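3-carboxy-cis,cis-muconate cycloisomerase (Pseudomonas putida, PDB 1RE5) belongs to the fumarase/aspartase superfamily of enzymes, largely helical proteins with long subunits that assemble here as tetramers of four like chains. Local coordinates at residues His385-Gln390 with Glu409-Ala414; Ala144-Val149 with Ala353-Asn358; Ala74-Ile79 with Asp108-Gly113; Arg232-Ala237 with Thr304-Met309. All coordinates share one frame; numbering follows the deposited sequence.

Contact 1 of 4, residues His385-Gln390 with Glu409-Ala414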
loop_
_atom_site.group_PDB
_atom_site.type_symbol
_atom_site.label_atom_id
_atom_site.label_comp_id
_atom_site.label_asym_id
_atom_site.label_seq_id
_atom_site.Cartn_x
_atom_site.Cartn_y
_atom_site.Cartn_z
ATOM N N HIS D 385 13.215 22.227 43.565
ATOM C CA HIS D 385 12.398 21.150 43.009
ATOM C C HIS D 385 11.156 20.942 43.871
ATOM O O HIS D 385 10.027 20.988 43.380
ATOM C CB HIS D 385 13.205 19.850 42.946
ATOM C CG HIS D 385 12.468 18.709 42.313
ATOM N ND1 HIS D 385 12.060 18.722 40.994
ATOM C CD2 HIS D 385 12.060 17.520 42.820
ATOM C CE1 HIS D 385 11.436 17.591 40.717
ATOM N NE2 HIS D 385 11.422 16.845 41.808
ATOM N N HIS D 386 11.375 20.708 45.159
ATOM C CA HIS D 386 10.283 20.508 46.100
ATOM C C HIS D 386 9.326 21.698 46.064
ATOM O O HIS D 386 8.132 21.543 45.801
ATOM C CB HIS D 386 10.840 20.352 47.518
ATOM C CG HIS D 386 9.798 20.441 48.590
ATOM N ND1 HIS D 386 8.825 19.481 48.766
ATOM C CD2 HIS D 386 9.559 21.392 49.524
ATOM C CE1 HIS D 386 8.032 19.836 49.761
ATOM N NE2 HIS D 386 8.455 20.992 50.239
ATOM N N LEU D 387 9.870 22.883 46.326
ATOM C CA LEU D 387 9.097 24.123 46.354
ATOM C C LEU D 387 8.265 24.399 45.092
ATOM O O LEU D 387 7.212 25.038 45.166
ATOM C CB LEU D 387 10.037 25.307 46.621
ATOM C CG LEU D 387 9.377 26.669 46.853
ATOM C CD1 LEU D 387 8.488 26.605 48.092
ATOM C CD2 LEU D 387 10.450 27.738 47.014
ATOM N N LEU D 388 8.730 23.920 43.940
ATOM C CA LEU D 388 8.016 24.140 42.686
ATOM C C LEU D 388 6.856 23.166 42.518
ATOM O O LEU D 388 5.764 23.562 42.127
ATOM C CB LEU D 388 8.978 24.025 41.499
ATOM C CG LEU D 388 8.493 24.574 40.151
ATOM C CD1 LEU D 388 8.152 26.054 40.274
ATOM C CD2 LEU D 388 9.579 24.374 39.112
ATOM N N GLU D 389 7.085 21.890 42.807
ATOM C CA GLU D 389 6.016 20.911 42.687
ATOM C C GLU D 389 4.889 21.307 43.627
ATOM O O GLU D 389 3.713 21.086 43.344
ATOM C CB GLU D 389 6.515 19.521 43.067
ATOM C CG GLU D 389 7.594 18.979 42.162
ATOM C CD GLU D 389 7.977 17.555 42.523
ATOM O OE1 GLU D 389 8.401 17.326 43.681
ATOM O OE2 GLU D 389 7.850 16.668 41.648
ATOM N N GLN D 390 5.267 21.895 44.754
ATOM C CA GLN D 390 4.309 22.325 45.759
ATOM C C GLN D 390 3.428 23.444 45.211
ATOM O O GLN D 390 2.213 23.431 45.400
ATOM C CB GLN D 390 5.058 22.797 47.008
ATOM C CG GLN D 390 4.167 23.240 48.154
ATOM C CD GLN D 390 4.965 23.794 49.323
ATOM O OE1 GLN D 390 5.747 23.075 49.952
ATOM N NE2 GLN D 390 4.778 25.080 49.613
ATOM N N GLU D 409 4.196 32.799 47.523
ATOM C CA GLU D 409 5.139 31.835 48.067
ATOM C C GLU D 409 6.334 32.562 48.676
ATOM O O GLU D 409 7.182 33.098 47.960
ATOM C CB GLU D 409 5.607 30.884 46.964
ATOM C CG GLU D 409 6.767 29.992 47.362
ATOM C CD GLU D 409 6.469 29.168 48.590
ATOM O OE1 GLU D 409 5.522 28.358 48.546
ATOM O OE2 GLU D 409 7.186 29.333 49.599
ATOM N N PRO D 410 6.411 32.594 50.016
ATOM C CA PRO D 410 7.499 33.255 50.743
ATOM C C PRO D 410 8.901 33.061 50.150
ATOM O O PRO D 410 9.551 34.034 49.772
ATOM C CB PRO D 410 7.363 32.674 52.143
ATOM C CG PRO D 410 5.872 32.567 52.287
ATOM C CD PRO D 410 5.458 31.971 50.955
ATOM N N GLN D 411 9.366 31.817 50.061
ATOM C CA GLN D 411 10.697 31.557 49.516
ATOM C C GLN D 411 10.856 32.093 48.106
ATOM O O GLN D 411 11.905 32.641 47.760
ATOM C CB GLN D 411 11.011 30.061 49.511
ATOM C CG GLN D 411 11.099 29.428 50.887
ATOM C CD GLN D 411 9.738 29.100 51.471
ATOM O OE1 GLN D 411 8.932 29.992 51.751
ATOM N NE2 GLN D 411 9.469 27.809 51.650
ATOM N N VAL D 412 9.818 31.935 47.291
ATOM C CA VAL D 412 9.861 32.403 45.912
ATOM C C VAL D 412 9.825 33.926 45.796
ATOM O O VAL D 412 10.666 34.522 45.120
ATOM C CB VAL D 412 8.702 31.804 45.086
ATOM C CG1 VAL D 412 8.681 32.423 43.690
ATOM C CG2 VAL D 412 8.861 30.287 44.997
ATOM N N SER D 413 8.854 34.554 46.452
ATOM C CA SER D 413 8.725 36.009 46.412
ATOM C C SER D 413 9.864 36.710 47.162
ATOM O O SER D 413 10.044 37.924 47.045
ATOM C CB SER D 413 7.372 36.427 46.998
ATOM O OG SER D 413 7.193 35.899 48.299
ATOM N N ALA D 414 10.629 35.938 47.928
ATOM C CA ALA D 414 11.759 36.474 48.685
ATOM C C ALA D 414 13.031 36.385 47.851
ATOM O O ALA D 414 14.010 37.073 48.123
ATOM C CB ALA D 414 11.940 35.699 49.978
#
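Leu387 and Glu409 reach toward each other tip to tip between helix 381-397 and the start of helix 410-415. The leucine has CG anti to the backbone N (chi1 -173°), which sets CG toward the second segment; from there the two methyls find different neighbours. Leu387 CD1 comes against the end of the carboxylate, 3.3 Å from Glu409 CD, and lies about equally near both oxygens. The Leu387 side chain passes at a slant across those of Gln411 and Val412, CD2 lying 3.5 Å from Gln411 CB and 3.6 Å from Val412 CG2. The two branches of one leucine thus lie among Glu409, Gln411 and Val412. The glutamate stands at the N-cap position of helix 410-415 and folds back on that helix: bent at chi2, it accepts a weak capping bond at OE2 from Gln411 N, 3.3 Å away. Its carbonyl is used as well, since Glu409 O receives both Ser413 N and, at 2.8 Å, Ser413 OG, the hydroxyl sitting well above the carbonyl plane. Both helices fall in the adenylosuccinate lyase C-terminal family region, a set of short helices at one far end of the elongated subunit. Helix 368-378 packs beside them, with Val371 against Leu388 and Leu375 against Val412. Toward the exposed margin, the extended Gln390 side chain crosses that of Glu409 at about a right angle, the amide plane turned 61° from the carboxylate; Gln390 NE2 and Glu409 OE1 are 3.5 Å apart, a polar neighbourhood without a hydrogen bond.

Contact 2 of 4, residues Ala144-Val149 with Ala353-Asn358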
loop_
_atom_site.group_PDB
_atom_site.type_symbol
_atom_site.label_atom_id
_atom_site.label_comp_id
_atom_site.label_asym_id
_atom_site.label_seq_id
_atom_site.Cartn_x
_atom_site.Cartn_y
_atom_site.Cartn_z
ATOM N N ALA D 144 8.498 34.955 12.822
ATOM C CA ALA D 144 9.621 34.311 13.499
ATOM C C ALA D 144 9.520 34.359 15.014
ATOM O O ALA D 144 10.095 33.527 15.705
ATOM C CB ALA D 144 10.937 34.945 13.063
ATOM N N ASP D 145 8.790 35.324 15.549
ATOM C CA ASP D 145 8.695 35.400 16.996
ATOM C C ASP D 145 7.309 35.625 17.586
ATOM O O ASP D 145 7.184 36.115 18.709
ATOM C CB ASP D 145 9.681 36.449 17.529
ATOM C CG ASP D 145 9.524 37.786 16.858
ATOM O OD1 ASP D 145 10.439 38.623 16.985
ATOM O OD2 ASP D 145 8.484 38.002 16.199
ATOM N N THR D 146 6.263 35.291 16.838
ATOM C CA THR D 146 4.936 35.404 17.407
ATOM C C THR D 146 4.790 34.052 18.131
ATOM O O THR D 146 4.846 32.981 17.518
ATOM C CB THR D 146 3.835 35.655 16.319
ATOM O OG1 THR D 146 2.797 34.684 16.440
ATOM C CG2 THR D 146 4.400 35.619 14.960
ATOM N N PRO D 147 4.661 34.089 19.462
ATOM C CA PRO D 147 4.533 32.867 20.262
ATOM C C PRO D 147 3.189 32.137 20.276
ATOM O O PRO D 147 2.123 32.754 20.304
ATOM C CB PRO D 147 4.943 33.337 21.655
ATOM C CG PRO D 147 4.403 34.733 21.691
ATOM C CD PRO D 147 4.740 35.282 20.322
ATOM N N LEU D 148 3.268 30.810 20.246
ATOM C CA LEU D 148 2.102 29.942 20.295
ATOM C C LEU D 148 2.567 28.770 21.172
ATOM O O LEU D 148 3.767 28.531 21.295
ATOM C CB LEU D 148 1.637 29.501 18.859
ATOM C CG LEU D 148 2.298 28.569 17.810
ATOM C CD1 LEU D 148 1.526 28.435 16.509
ATOM C CD2 LEU D 148 3.604 29.137 17.495
ATOM N N VAL D 149 1.635 28.078 21.822
ATOM C CA VAL D 149 1.995 26.949 22.680
ATOM C C VAL D 149 2.486 25.753 21.863
ATOM O O VAL D 149 2.050 25.542 20.733
ATOM C CB VAL D 149 0.791 26.473 23.546
ATOM C CG1 VAL D 149 -0.275 25.782 22.654
ATOM C CG2 VAL D 149 1.286 25.528 24.641
ATOM N N ALA D 353 -3.425 37.087 19.254
ATOM C CA ALA D 353 -4.066 37.312 20.553
ATOM C C ALA D 353 -4.675 36.020 21.081
ATOM O O ALA D 353 -4.569 35.719 22.274
ATOM C CB ALA D 353 -5.136 38.386 20.436
ATOM N N ARG D 354 -5.319 35.264 20.191
ATOM C CA ARG D 354 -5.922 33.984 20.563
ATOM C C ARG D 354 -4.813 32.985 20.932
ATOM O O ARG D 354 -4.987 32.161 21.842
ATOM C CB ARG D 354 -6.767 33.451 19.406
ATOM C CG ARG D 354 -7.426 32.126 19.679
ATOM C CD ARG D 354 -8.137 32.130 21.013
ATOM N NE ARG D 354 -8.756 30.837 21.285
ATOM C CZ ARG D 354 -9.792 30.350 20.610
ATOM N NH1 ARG D 354 -10.337 31.052 19.618
ATOM N NH2 ARG D 354 -10.275 29.151 20.927
ATOM N N MET D 355 -3.675 33.069 20.238
ATOM C CA MET D 355 -2.549 32.194 20.539
ATOM C C MET D 355 -2.043 32.497 21.954
ATOM O O MET D 355 -1.666 31.591 22.693
ATOM C CB MET D 355 -1.407 32.406 19.551
ATOM C CG MET D 355 -1.754 32.204 18.105
ATOM S SD MET D 355 -0.239 32.342 17.146
ATOM C CE MET D 355 -0.721 31.620 15.580
ATOM N N ARG D 356 -2.024 33.777 22.322
ATOM C CA ARG D 356 -1.593 34.197 23.657
ATOM C C ARG D 356 -2.542 33.625 24.692
ATOM O O ARG D 356 -2.121 33.063 25.703
ATOM C CB ARG D 356 -1.616 35.724 23.779
ATOM C CG ARG D 356 -0.336 36.437 23.372
ATOM C CD ARG D 356 0.723 36.372 24.474
ATOM N NE ARG D 356 1.959 37.075 24.101
ATOM C CZ ARG D 356 3.025 37.210 24.898
ATOM N NH1 ARG D 356 3.014 36.693 26.127
ATOM N NH2 ARG D 356 4.109 37.848 24.462
ATOM N N ARG D 357 -3.832 33.787 24.420
ATOM C CA ARG D 357 -4.887 33.326 25.309
ATOM C C ARG D 357 -4.797 31.816 25.516
ATOM O O ARG D 357 -4.880 31.334 26.647
ATOM C CB ARG D 357 -6.236 33.706 24.713
ATOM C CG ARG D 357 -7.275 34.159 25.712
ATOM C CD ARG D 357 -8.530 34.633 24.977
ATOM N NE ARG D 357 -8.193 35.656 23.982
ATOM C CZ ARG D 357 -8.730 35.733 22.763
ATOM N NH1 ARG D 357 -9.646 34.844 22.372
ATOM N NH2 ARG D 357 -8.330 36.688 21.921
ATOM N N ASN D 358 -4.615 31.074 24.425
ATOM C CA ASN D 358 -4.511 29.626 24.516
ATOM C C ASN D 358 -3.289 29.212 25.324
ATOM O O ASN D 358 -3.304 28.183 25.998
ATOM C CB ASN D 358 -4.427 29.004 23.122
ATOM C CG ASN D 358 -5.708 29.155 22.331
ATOM O OD1 ASN D 358 -6.774 29.426 22.883
ATOM N ND2 ASN D 358 -5.613 28.959 21.026
HETATM O O HOH W 1 -0.987 29.053 21.336
#
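Met355 and Leu148 lie side by side with their side chains pointing the same way, the apolar part of the contact: Met355 SD is 3.8 Å from Leu148 CB, and Met355 CE follows Leu148 CD1 at 4.0 Å. The methionine chain is extended beyond CG and so runs alongside the leucine. Thr146 crosses the same thioether obliquely, its OG1 near SD, while Met355 CB rests 3.6 Å from Pro147 O. Strand 147-152, the middle strand of a three-stranded antiparallel sheet, here meets helix 352-359; the axes of the short segments 147-149 and 353-358 approach to 7.1 Å and are inclined by 42°. Leu162 and Glu264 border the methionine and the leucine. The polar link is indirect: one water accepts from Val149 N at 2.8 Å and donates to Met355 O at 3.0 Å, joining strand to helix backbone. A third kind of contact lies at the exposed margin, where Pro147 CG lies over one face of the Arg356 guanidinium, 4.2 Å from Arg356 NE. The charge itself is directed elsewhere, in a salt bridge from NH1 to Asp426.

Contact 3 of 4, residues Ala74-Ile79 with Asp108-Gly113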
loop_
_atom_site.group_PDB
_atom_site.type_symbol
_atom_site.label_atom_id
_atom_site.label_comp_id
_atom_site.label_asym_id
_atom_site.label_seq_id
_atom_site.Cartn_x
_atom_site.Cartn_y
_atom_site.Cartn_z
ATOM N N ALA D 74 -4.697 -4.104 -29.523
ATOM C CA ALA D 74 -3.261 -4.080 -29.746
ATOM C C ALA D 74 -2.437 -4.440 -28.516
ATOM O O ALA D 74 -1.412 -5.119 -28.622
ATOM C CB ALA D 74 -2.855 -2.713 -30.258
ATOM N N GLY D 75 -2.868 -3.979 -27.348
ATOM C CA GLY D 75 -2.119 -4.286 -26.146
ATOM C C GLY D 75 -1.271 -3.117 -25.695
ATOM O O GLY D 75 -0.673 -3.160 -24.628
ATOM N N ASN D 76 -1.199 -2.079 -26.522
ATOM C CA ASN D 76 -0.451 -0.880 -26.179
ATOM C C ASN D 76 -0.937 0.291 -27.020
ATOM O O ASN D 76 -1.848 0.149 -27.827
ATOM C CB ASN D 76 1.057 -1.086 -26.354
ATOM C CG ASN D 76 1.463 -1.272 -27.796
ATOM O OD1 ASN D 76 0.997 -0.557 -28.683
ATOM N ND2 ASN D 76 2.358 -2.228 -28.040
ATOM N N SER D 77 -0.331 1.451 -26.834
ATOM C CA SER D 77 -0.752 2.637 -27.564
ATOM C C SER D 77 0.081 2.931 -28.807
ATOM O O SER D 77 -0.416 3.504 -29.767
ATOM C CB SER D 77 -0.699 3.836 -26.625
ATOM O OG SER D 77 0.556 3.864 -25.961
ATOM N N ALA D 78 1.347 2.536 -28.792
ATOM C CA ALA D 78 2.237 2.796 -29.916
ATOM C C ALA D 78 1.777 2.249 -31.258
ATOM O O ALA D 78 1.651 3.010 -32.218
ATOM C CB ALA D 78 3.639 2.275 -29.612
ATOM N N ILE D 79 1.514 0.946 -31.348
ATOM C CA ILE D 79 1.125 0.403 -32.645
ATOM C C ILE D 79 -0.129 1.018 -33.286
ATOM O O ILE D 79 -0.132 1.280 -34.492
ATOM C CB ILE D 79 1.020 -1.167 -32.653
ATOM C CG1 ILE D 79 -0.382 -1.619 -32.288
ATOM C CG2 ILE D 79 2.051 -1.775 -31.725
ATOM C CD1 ILE D 79 -0.601 -3.099 -32.530
ATOM N N ASP D 108 9.665 1.986 -27.023
ATOM C CA ASP D 108 10.597 3.086 -27.244
ATOM C C ASP D 108 9.807 4.378 -27.364
ATOM O O ASP D 108 10.161 5.396 -26.751
ATOM C CB ASP D 108 11.394 2.888 -28.529
ATOM C CG ASP D 108 12.366 1.739 -28.442
ATOM O OD1 ASP D 108 12.987 1.567 -27.379
ATOM O OD2 ASP D 108 12.527 1.013 -29.445
ATOM N N ALA D 109 8.729 4.327 -28.149
ATOM C CA ALA D 109 7.897 5.509 -28.362
ATOM C C ALA D 109 7.122 5.887 -27.106
ATOM O O ALA D 109 7.019 7.063 -26.747
ATOM C CB ALA D 109 6.935 5.270 -29.509
ATOM N N MET D 110 6.572 4.880 -26.443
ATOM C CA MET D 110 5.807 5.091 -25.225
ATOM C C MET D 110 6.630 5.638 -24.041
ATOM O O MET D 110 6.258 6.646 -23.427
ATOM C CB MET D 110 5.151 3.787 -24.834
ATOM C CG MET D 110 4.186 3.287 -25.861
ATOM S SD MET D 110 3.229 1.951 -25.153
ATOM C CE MET D 110 3.844 0.577 -26.139
ATOM N N ASP D 111 7.738 4.982 -23.707
ATOM C CA ASP D 111 8.553 5.455 -22.597
ATOM C C ASP D 111 9.162 6.825 -22.886
ATOM O O ASP D 111 9.180 7.702 -22.018
ATOM C CB ASP D 111 9.678 4.460 -22.270
ATOM C CG ASP D 111 9.221 3.306 -21.382
ATOM O OD1 ASP D 111 8.042 3.283 -20.949
ATOM O OD2 ASP D 111 10.060 2.414 -21.113
ATOM N N THR D 112 9.673 7.018 -24.094
ATOM C CA THR D 112 10.275 8.303 -24.408
ATOM C C THR D 112 9.217 9.388 -24.390
ATOM O O THR D 112 9.460 10.485 -23.883
ATOM C CB THR D 112 10.970 8.293 -25.770
ATOM O OG1 THR D 112 12.057 7.348 -25.744
ATOM C CG2 THR D 112 11.511 9.693 -26.090
ATOM N N GLY D 113 8.039 9.079 -24.929
ATOM C CA GLY D 113 6.960 10.048 -24.934
ATOM C C GLY D 113 6.635 10.448 -23.503
ATOM O O GLY D 113 6.407 11.627 -23.204
#
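Asp108 O, two residues before the Met110 that packs on Asn76, is gripped by two donors of Thr112: the helical N at 3.2 Å and the hydroxyl OG1 at 2.9 Å, the latter tilted 16° from the carbonyl plane. Across the contact the work falls to Met110. Its chain turns at chi3 (-112°), and the CE methyl ends against Asn76, 3.3 Å from Asn76 CB and close to CG, the two side chains crossing at about a right angle. Met110 SD lies 3.4 Å from Ser77 OG, and Ala78 CB meets Met110 CE at 3.9 Å. Ala78 CB also has Ala109 CB at the looser distance of 4.5 Å. The asparagine that bears the methyl is itself fixed: Asn76 OD1 accepts from Ile79 N at 3.1 Å in a nearly straight capping bond (158°), which ties the turn after Gly75 to the beginning of helix 78-92. Gly75, with positive phi, ends helix 64-74, and the turn between helices 64-74 and 78-92 is seated on the early part of the long helix 106-142. Helix 21-40 borders it through Met28 against Ser77 and Phe31 against Ala109. Helix 319-347 brings Trp324 to Asn76 and Trp320 to Met110, and Phe6 of the second subunit packs on Ser77.

Contact 4 of 4, residues Arg232-Ala237 with Thr304-Met309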
loop_
_atom_site.group_PDB
_atom_site.type_symbol
_atom_site.label_atom_id
_atom_site.label_comp_id
_atom_site.label_asym_id
_atom_site.label_seq_id
_atom_site.Cartn_x
_atom_site.Cartn_y
_atom_site.Cartn_z
ATOM N N ARG D 232 14.189 4.478 -12.529
ATOM C CA ARG D 232 14.119 5.909 -12.813
ATOM C C ARG D 232 12.716 6.476 -12.595
ATOM O O ARG D 232 12.554 7.534 -11.971
ATOM C CB ARG D 232 14.581 6.199 -14.248
ATOM C CG ARG D 232 16.089 6.096 -14.442
ATOM C CD ARG D 232 16.496 6.301 -15.898
ATOM N NE ARG D 232 17.217 5.132 -16.390
ATOM C CZ ARG D 232 18.516 5.114 -16.660
ATOM N NH1 ARG D 232 19.241 6.209 -16.498
ATOM N NH2 ARG D 232 19.094 3.998 -17.060
ATOM N N LEU D 233 11.695 5.779 -13.094
ATOM C CA LEU D 233 10.320 6.265 -12.940
ATOM C C LEU D 233 9.832 6.147 -11.487
ATOM O O LEU D 233 9.126 7.020 -10.974
ATOM C CB LEU D 233 9.376 5.489 -13.869
ATOM C CG LEU D 233 9.748 5.437 -15.358
ATOM C CD1 LEU D 233 8.673 4.676 -16.142
ATOM C CD2 LEU D 233 9.890 6.853 -15.896
ATOM N N VAL D 234 10.210 5.063 -10.823
ATOM C CA VAL D 234 9.795 4.850 -9.452
ATOM C C VAL D 234 10.460 5.865 -8.523
ATOM O O VAL D 234 9.850 6.313 -7.554
ATOM C CB VAL D 234 10.119 3.424 -9.016
ATOM C CG1 VAL D 234 9.686 3.195 -7.581
ATOM C CG2 VAL D 234 9.404 2.454 -9.945
ATOM N N GLU D 235 11.702 6.245 -8.809
ATOM C CA GLU D 235 12.356 7.247 -7.970
ATOM C C GLU D 235 11.637 8.593 -8.068
ATOM O O GLU D 235 11.416 9.265 -7.059
ATOM C CB GLU D 235 13.802 7.451 -8.376
ATOM C CG GLU D 235 14.388 8.740 -7.841
ATOM C CD GLU D 235 15.864 8.856 -8.139
ATOM O OE1 GLU D 235 16.258 8.682 -9.318
ATOM O OE2 GLU D 235 16.631 9.118 -7.190
ATOM N N PHE D 236 11.287 8.994 -9.287
ATOM C CA PHE D 236 10.580 10.256 -9.493
ATOM C C PHE D 236 9.255 10.250 -8.731
ATOM O O PHE D 236 8.893 11.232 -8.081
ATOM C CB PHE D 236 10.316 10.478 -10.988
ATOM C CG PHE D 236 9.523 11.716 -11.287
ATOM C CD1 PHE D 236 10.027 12.974 -10.981
ATOM C CD2 PHE D 236 8.270 11.629 -11.882
ATOM C CE1 PHE D 236 9.285 14.135 -11.268
ATOM C CE2 PHE D 236 7.521 12.787 -12.171
ATOM C CZ PHE D 236 8.033 14.036 -11.863
ATOM N N ALA D 237 8.538 9.137 -8.810
ATOM C CA ALA D 237 7.253 9.013 -8.126
ATOM C C ALA D 237 7.464 9.086 -6.622
ATOM O O ALA D 237 6.653 9.626 -5.884
ATOM C CB ALA D 237 6.593 7.687 -8.491
ATOM N N THR D 304 2.299 0.931 -5.834
ATOM C CA THR D 304 1.992 0.220 -7.073
ATOM C C THR D 304 3.213 0.242 -7.990
ATOM O O THR D 304 3.593 -0.780 -8.564
ATOM C CB THR D 304 0.795 0.831 -7.834
ATOM O OG1 THR D 304 -0.414 0.614 -7.090
ATOM C CG2 THR D 304 0.649 0.171 -9.203
ATOM N N LEU D 305 3.836 1.405 -8.127
ATOM C CA LEU D 305 5.009 1.492 -8.968
ATOM C C LEU D 305 6.117 0.616 -8.391
ATOM O O LEU D 305 6.848 -0.045 -9.136
ATOM C CB LEU D 305 5.448 2.939 -9.094
ATOM C CG LEU D 305 4.432 3.795 -9.863
ATOM C CD1 LEU D 305 4.915 5.222 -9.951
ATOM C CD2 LEU D 305 4.236 3.229 -11.261
ATOM N N PHE D 306 6.253 0.577 -7.070
ATOM C CA PHE D 306 7.284 -0.289 -6.498
ATOM C C PHE D 306 6.941 -1.741 -6.828
ATOM O O PHE D 306 7.782 -2.510 -7.285
ATOM C CB PHE D 306 7.373 -0.125 -4.977
ATOM C CG PHE D 306 8.260 1.008 -4.539
ATOM C CD1 PHE D 306 7.716 2.221 -4.142
ATOM C CD2 PHE D 306 9.649 0.864 -4.547
ATOM C CE1 PHE D 306 8.539 3.277 -3.760
ATOM C CE2 PHE D 306 10.484 1.912 -4.170
ATOM C CZ PHE D 306 9.928 3.125 -3.772
ATOM N N ALA D 307 5.686 -2.108 -6.606
ATOM C CA ALA D 307 5.232 -3.466 -6.865
ATOM C C ALA D 307 5.428 -3.938 -8.319
ATOM O O ALA D 307 5.541 -5.142 -8.568
ATOM C CB ALA D 307 3.779 -3.596 -6.481
ATOM N N ALA D 308 5.473 -3.003 -9.269
ATOM C CA ALA D 308 5.617 -3.366 -10.673
ATOM C C ALA D 308 7.056 -3.383 -11.173
ATOM O O ALA D 308 7.288 -3.476 -12.374
ATOM C CB ALA D 308 4.778 -2.431 -11.533
ATOM N N MET D 309 8.025 -3.311 -10.266
ATOM C CA MET D 309 9.426 -3.312 -10.676
ATOM C C MET D 309 10.033 -4.630 -11.171
ATOM O O MET D 309 10.877 -4.625 -12.077
ATOM C CB MET D 309 10.300 -2.772 -9.556
ATOM C CG MET D 309 10.287 -1.269 -9.457
ATOM S SD MET D 309 11.518 -0.677 -8.291
ATOM C CE MET D 309 13.012 -0.737 -9.264
#
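Val234 lays its CG1 methyl over the middle of the Phe306 ring, 3.6 Å from the centroid and only 8° off the ring normal, a CH-pi contact in which all six ring carbons are about equally near. With CG1 anti to the backbone N (chi1 -180°), the valine has its other methyl for the adjoining residues: Val234 CG2 sits 3.7 Å from Leu305 O and 3.9 Å from Met309 CG, with Leu305 CB a little further off. The two valine branches are divided between the ring and the end of helix 286-307, beyond which Met309 lies. One turn further along helix 231-257, Ala237 CB meets Leu305 CD1 at 3.3 Å, so that positions i and i+3 of one helix face Leu305 and Phe306 of the other. Ile330 of helix 319-347 touches Leu305. The third subunit adds Leu242 to Val234, Leu302 to Phe306 and Gly245 to Met309, consistent with the shared central helical bundle of this superfamily; the Glu235 carboxylate is paired with Arg186 and with Arg179 of the third subunit. Thr304 and Ala307, on the same helix as Phe306, line pockets for 2,3-dihydroxy-1,4-dithiobutane; a bound molecule, probably from the crystallisation liquor, is about 6 Å from the Phe306 side chain. Across the two segments the contact is made almost wholly by aliphatic groups and a ring face, with one carbonyl oxygen beside a methyl, so its cohesion should rest on dispersion and shape.

In the fold
Along the chain contact 3 closes first; contact 2 then opens, encloses contact 4 and closes before contact 1. Contacts 3 and 4 are neighbours, centres 18 Å apart and nearest atoms about 5 Å, on the same side of the chain's centre, and helix 319-347 packs on both. Contact 2 lies on the opposite side, 43 Å from contact 4 between centres, yet helix 106-142, which carries contact 3, leads directly into its strand 147-152. Contact 1, between centres 27 Å from contact 2 and 78 Å from contact 3, occupies the C-terminal family region. The four thus mark an elongated subunit whose long helices join its ends, with contacts 3 and 4 near other subunits.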